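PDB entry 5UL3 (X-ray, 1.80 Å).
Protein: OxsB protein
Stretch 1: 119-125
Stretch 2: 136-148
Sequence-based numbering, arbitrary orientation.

Stretch 1 (119-125) TVTLVNL
Stretch 2 136-148: LNLSTGTLSSYLR

Residues 119-124 form a β-strand, with phi/psi near -110/130, and residues 138-148 form a helix that continues later in the chain. The two run nearly antiparallel, at 163° between N-to-C directions. Their axes approach to 8.2 Å. In the register, the nearest CA atoms are those of Leu122 and Thr140, 6.2 Å apart. Val120, Leu122 and Asn124 direct their CA-to-CB bonds toward the helix, as expected for alternate strand residues. No hydrogen bond links the stretches.

Leu136 (chi1 t, chi2 p) leads into the helix without touching the strand. Asn137 (chi1 t) is the N-cap. Asn137 OD1 accepts from Thr140 N at 2.9 Å and from Thr140 OG1 at 2.7 Å. Asn137 ND2 lies 3.3 Å from Asn124 ND2, but both are donors. Asn124 OD1 is 3.4 Å from Asn137 ND2, with too poor an angle to bond. Asn124 (chi1 t, chi2 41°) instead has its ND2 hydrogen-bonded elsewhere in the structure.

Thr140 takes chi1 p. Thr140 CG2 lies 4.1 Å from Leu122 CB and 4.1 Å from Asn124 CB. Gly141 N donates to Asn137 O at 2.9 Å, the first of the helical i to i-4 bonds, which skip Leu143 N. The CA-to-CB bond of Thr142 (chi1 p) points away from the strand, and Thr142 OG1 donates to Leu138 O at 2.9 Å.

The CA-to-CB bond of Leu143 (chi1 m, chi2 t) points toward the strand. Leu143 CB meets Leu122 CD1 at 3.7 Å, an apolar contact. Leu122 has the same rotamer, and its CD1 also lies 3.9 Å from Thr140 O. Thr140 O accepts from Ser144 N at 3.0 Å.

One turn on, Leu147 (chi1 m, chi2 t) extends the apolar seam. Leu147 CD1 lies 4.4 Å from CG1 of Val120 (chi1 t). Arg148 (chi1 m) does not reach the strand.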

ATOM      1  N   THR A 119     -23.659  10.070  13.138  1.00 26.43           N
ATOM      2  CA  THR A 119     -23.358   9.026  12.172  1.00 27.47           C
ATOM      3  C   THR A 119     -22.355   9.562  11.162  1.00 23.69           C
ATOM      4  O   THR A 119     -22.510  10.678  10.654  1.00 26.13           O
ATOM      5  CB  THR A 119     -24.624   8.540  11.466  1.00 29.12           C
ATOM      6  OG1 THR A 119     -25.425   7.824  12.412  1.00 32.35           O
ATOM      7  CG2 THR A 119     -24.268   7.604  10.303  1.00 36.06           C
ATOM      8  N   VAL A 120     -21.325   8.762  10.889  1.00 25.51           N
ATOM      9  CA  VAL A 120     -20.286   9.082   9.921  1.00 23.70           C
ATOM     10  C   VAL A 120     -20.266   7.965   8.894  1.00 19.67           C
ATOM     11  O   VAL A 120     -20.124   6.796   9.263  1.00 24.01           O
ATOM     12  CB  VAL A 120     -18.910   9.199  10.605  1.00 24.95           C
ATOM     13  CG1 VAL A 120     -17.822   9.452   9.580  1.00 24.84           C
ATOM     14  CG2 VAL A 120     -18.931  10.298  11.684  1.00 22.55           C
ATOM     15  N   THR A 121     -20.399   8.312   7.615  1.00 24.02           N
ATOM     16  CA  THR A 121     -20.242   7.340   6.533  1.00 24.43           C
ATOM     17  C   THR A 121     -18.938   7.638   5.801  1.00 21.61           C
ATOM     18  O   THR A 121     -18.701   8.779   5.392  1.00 25.07           O
ATOM     19  CB  THR A 121     -21.423   7.377   5.554  1.00 26.42           C
ATOM     20  OG1 THR A 121     -22.614   7.003   6.249  1.00 26.01           O
ATOM     21  CG2 THR A 121     -21.220   6.349   4.431  1.00 26.30           C
ATOM     22  N   LEU A 122     -18.082   6.621   5.693  1.00 21.26           N
ATOM     23  CA  LEU A 122     -16.792   6.721   5.017  1.00 24.73           C
ATOM     24  C   LEU A 122     -16.842   5.815   3.803  1.00 22.83           C
ATOM     25  O   LEU A 122     -17.207   4.642   3.929  1.00 25.65           O
ATOM     26  CB  LEU A 122     -15.649   6.285   5.929  1.00 25.78           C
ATOM     27  CG  LEU A 122     -15.521   7.108   7.209  1.00 21.88           C
ATOM     28  CD1 LEU A 122     -14.466   6.502   8.115  1.00 25.03           C
ATOM     29  CD2 LEU A 122     -15.189   8.570   6.870  1.00 22.45           C
ATOM     30  N   VAL A 123     -16.449   6.350   2.652  1.00 26.23           N
ATOM     31  CA  VAL A 123     -16.555   5.664   1.365  1.00 27.29           C
ATOM     32  C   VAL A 123     -15.160   5.540   0.762  1.00 25.10           C
ATOM     33  O   VAL A 123     -14.495   6.558   0.517  1.00 24.97           O
ATOM     34  CB  VAL A 123     -17.482   6.425   0.406  1.00 25.16           C
ATOM     35  CG1 VAL A 123     -17.707   5.608  -0.883  1.00 29.96           C
ATOM     36  CG2 VAL A 123     -18.814   6.749   1.087  1.00 26.97           C
ATOM     37  N   ASN A 124     -14.714   4.306   0.529  1.00 25.19           N
ATOM     38  CA  ASN A 124     -13.474   4.070  -0.209  1.00 23.95           C
ATOM     39  C   ASN A 124     -13.794   3.976  -1.699  1.00 25.48           C
ATOM     40  O   ASN A 124     -14.562   3.098  -2.103  1.00 25.97           O
ATOM     41  CB  ASN A 124     -12.789   2.778   0.241  1.00 25.56           C
ATOM     42  CG  ASN A 124     -11.493   2.527  -0.530  1.00 31.42           C
ATOM     43  OD1 ASN A 124     -10.740   3.464  -0.775  1.00 29.63           O
ATOM     44  ND2 ASN A 124     -11.254   1.282  -0.940  1.00 29.80           N
ATOM     45  N   LEU A 125     -13.213   4.863  -2.507  1.00 26.21           N
ATOM     46  CA  LEU A 125     -13.444   4.792  -3.945  1.00 30.80           C
ATOM     47  C   LEU A 125     -12.540   3.743  -4.584  1.00 36.26           C
ATOM     48  O   LEU A 125     -11.508   3.352  -4.034  1.00 29.22           O
ATOM     49  CB  LEU A 125     -13.219   6.152  -4.616  1.00 26.76           C
ATOM     50  CG  LEU A 125     -13.913   7.348  -3.974  1.00 30.52           C
ATOM     51  CD1 LEU A 125     -13.804   8.584  -4.858  1.00 29.97           C
ATOM     52  CD2 LEU A 125     -15.362   7.035  -3.624  1.00 33.22           C
ATOM     53  N   LEU A 136      -8.253  -5.380   2.103  1.00 24.26           N
ATOM     54  CA  LEU A 136      -8.837  -4.679   3.245  1.00 24.44           C
ATOM     55  C   LEU A 136      -8.413  -3.218   3.241  1.00 27.08           C
ATOM     56  O   LEU A 136      -7.214  -2.905   3.218  1.00 23.70           O
ATOM     57  CB  LEU A 136      -8.389  -5.365   4.533  1.00 24.84           C
ATOM     58  CG  LEU A 136      -8.867  -4.726   5.849  1.00 24.29           C
ATOM     59  CD1 LEU A 136     -10.381  -4.661   5.928  1.00 30.64           C
ATOM     60  CD2 LEU A 136      -8.296  -5.491   7.029  1.00 28.40           C
ATOM     61  N   ASN A 137      -9.384  -2.309   3.217  1.00 22.97           N
ATOM     62  CA  ASN A 137      -9.058  -0.894   3.063  1.00 24.86           C
ATOM     63  C   ASN A 137      -8.756  -0.273   4.422  1.00 25.58           C
ATOM     64  O   ASN A 137      -9.663   0.000   5.217  1.00 21.12           O
ATOM     65  CB  ASN A 137     -10.162  -0.117   2.363  1.00 24.96           C
ATOM     66  CG  ASN A 137      -9.779   1.346   2.153  1.00 30.31           C
ATOM     67  OD1 ASN A 137     -10.344   2.237   2.784  1.00 25.66           O
ATOM     68  ND2 ASN A 137      -8.773   1.597   1.287  1.00 25.60           N
ATOM     69  N   LEU A 138      -7.482   0.012   4.661  1.00 22.77           N
ATOM     70  CA  LEU A 138      -7.080   0.616   5.928  1.00 23.17           C
ATOM     71  C   LEU A 138      -7.414   2.098   5.986  1.00 23.16           C
ATOM     72  O   LEU A 138      -7.632   2.638   7.082  1.00 23.16           O
ATOM     73  CB  LEU A 138      -5.576   0.409   6.119  1.00 21.41           C
ATOM     74  CG  LEU A 138      -5.145  -1.068   6.110  1.00 21.02           C
ATOM     75  CD1 LEU A 138      -3.639  -1.176   6.303  1.00 23.14           C
ATOM     76  CD2 LEU A 138      -5.870  -1.861   7.219  1.00 24.06           C
ATOM     77  N   SER A 139      -7.415   2.772   4.834  1.00 22.10           N
ATOM     78  CA  SER A 139      -7.692   4.203   4.792  1.00 23.44           C
ATOM     79  C   SER A 139      -8.969   4.523   5.551  1.00 24.30           C
ATOM     80  O   SER A 139      -8.997   5.414   6.409  1.00 27.10           O
ATOM     81  CB  SER A 139      -7.809   4.660   3.340  1.00 27.35           C
ATOM     82  OG  SER A 139      -6.720   4.174   2.573  1.00 26.64           O
ATOM     83  N   THR A 140     -10.040   3.782   5.256  1.00 22.64           N
ATOM     84  CA  THR A 140     -11.295   3.963   5.968  1.00 25.39           C
ATOM     85  C   THR A 140     -11.417   3.055   7.181  1.00 22.78           C
ATOM     86  O   THR A 140     -12.064   3.442   8.163  1.00 22.94           O
ATOM     87  CB  THR A 140     -12.494   3.723   5.029  1.00 24.77           C
ATOM     88  OG1 THR A 140     -12.454   2.385   4.508  1.00 24.11           O
ATOM     89  CG2 THR A 140     -12.483   4.729   3.885  1.00 26.60           C
ATOM     90  N   GLY A 141     -10.804   1.865   7.147  1.00 20.11           N
ATOM     91  CA  GLY A 141     -10.958   0.920   8.249  1.00 22.28           C
ATOM     92  C   GLY A 141     -10.376   1.415   9.563  1.00 23.34           C
ATOM     93  O   GLY A 141     -10.929   1.152  10.635  1.00 21.54           O
ATOM     94  N   THR A 142      -9.229   2.112   9.506  1.00 22.03           N
ATOM     95  CA  THR A 142      -8.662   2.634  10.744  1.00 17.77           C
ATOM     96  C   THR A 142      -9.351   3.911  11.208  1.00 19.35           C
ATOM     97  O   THR A 142      -9.371   4.185  12.412  1.00 23.20           O
ATOM     98  CB  THR A 142      -7.152   2.902  10.594  1.00 22.64           C
ATOM     99  OG1 THR A 142      -6.950   3.916   9.603  1.00 23.80           O
ATOM    100  CG2 THR A 142      -6.433   1.635  10.151  1.00 24.55           C
ATOM    101  N   LEU A 143      -9.889   4.717  10.297  1.00 19.89           N
ATOM    102  CA  LEU A 143     -10.702   5.847  10.746  1.00 18.13           C
ATOM    103  C   LEU A 143     -11.933   5.349  11.492  1.00 18.70           C
ATOM    104  O   LEU A 143     -12.280   5.864  12.560  1.00 20.10           O
ATOM    105  CB  LEU A 143     -11.104   6.712   9.563  1.00 20.59           C
ATOM    106  CG  LEU A 143      -9.938   7.344   8.823  1.00 21.55           C
ATOM    107  CD1 LEU A 143     -10.461   8.132   7.598  1.00 22.23           C
ATOM    108  CD2 LEU A 143      -9.166   8.235   9.823  1.00 23.00           C
ATOM    109  N   SER A 144     -12.593   4.330  10.938  1.00 21.80           N
ATOM    110  CA  SER A 144     -13.737   3.716  11.613  1.00 19.14           C
ATOM    111  C   SER A 144     -13.358   3.188  12.984  1.00 20.25           C
ATOM    112  O   SER A 144     -14.039   3.469  13.984  1.00 23.58           O
ATOM    113  CB  SER A 144     -14.300   2.581  10.737  1.00 20.96           C
ATOM    114  OG  SER A 144     -15.294   1.841  11.429  1.00 25.39           O
ATOM    115  N   SER A 145     -12.296   2.380  13.063  1.00 21.78           N
ATOM    116  CA  SER A 145     -12.006   1.748  14.346  1.00 19.73           C
ATOM    117  C   SER A 145     -11.559   2.762  15.397  1.00 21.48           C
ATOM    118  O   SER A 145     -11.879   2.599  16.588  1.00 20.53           O
ATOM    119  CB  SER A 145     -10.970   0.640  14.183  1.00 20.38           C
ATOM    120  OG  SER A 145      -9.692   1.163  13.789  1.00 18.74           O
ATOM    121  N   TYR A 146     -10.840   3.802  14.980  1.00 20.83           N
ATOM    122  CA  TYR A 146     -10.496   4.888  15.897  1.00 20.81           C
ATOM    123  C   TYR A 146     -11.760   5.522  16.492  1.00 19.69           C
ATOM    124  O   TYR A 146     -11.874   5.685  17.714  1.00 22.70           O
ATOM    125  CB  TYR A 146      -9.638   5.932  15.164  1.00 18.87           C
ATOM    126  CG  TYR A 146      -9.498   7.206  15.972  1.00 20.82           C
ATOM    127  CD1 TYR A 146      -8.575   7.300  16.997  1.00 22.42           C
ATOM    128  CD2 TYR A 146     -10.363   8.276  15.757  1.00 23.29           C
ATOM    129  CE1 TYR A 146      -8.486   8.457  17.772  1.00 24.36           C
ATOM    130  CE2 TYR A 146     -10.293   9.421  16.525  1.00 22.57           C
ATOM    131  CZ  TYR A 146      -9.350   9.509  17.520  1.00 25.71           C
ATOM    132  OH  TYR A 146      -9.295  10.654  18.281  1.00 29.13           O
ATOM    133  N   LEU A 147     -12.720   5.887  15.633  1.00 20.29           N
ATOM    134  CA  LEU A 147     -13.949   6.522  16.106  1.00 21.74           C
ATOM    135  C   LEU A 147     -14.774   5.584  16.983  1.00 24.89           C
ATOM    136  O   LEU A 147     -15.380   6.025  17.975  1.00 22.31           O
ATOM    137  CB  LEU A 147     -14.787   6.992  14.916  1.00 19.95           C
ATOM    138  CG  LEU A 147     -14.175   8.143  14.110  1.00 19.58           C
ATOM    139  CD1 LEU A 147     -15.052   8.447  12.870  1.00 22.01           C
ATOM    140  CD2 LEU A 147     -13.986   9.403  14.950  1.00 21.38           C
ATOM    141  N   ARG A 148     -14.827   4.289  16.632  1.00 22.90           N
ATOM    142  CA  ARG A 148     -15.580   3.347  17.463  1.00 20.38           C
ATOM    143  C   ARG A 148     -14.924   3.147  18.822  1.00 22.00           C
ATOM    144  O   ARG A 148     -15.618   3.094  19.852  1.00 21.99           O
ATOM    145  CB  ARG A 148     -15.745   1.999  16.739  1.00 23.52           C
ATOM    146  CG  ARG A 148     -16.641   2.112  15.517  1.00 22.70           C
ATOM    147  CD  ARG A 148     -16.759   0.780  14.780  1.00 23.25           C
ATOM    148  NE  ARG A 148     -17.699   0.869  13.667  1.00 23.76           N
ATOM    149  CZ  ARG A 148     -17.755  -0.021  12.676  1.00 25.41           C
ATOM    150  NH1 ARG A 148     -16.921  -1.056  12.661  1.00 22.89           N
ATOM    151  NH2 ARG A 148     -18.633   0.128  11.699  1.00 27.01           N
TER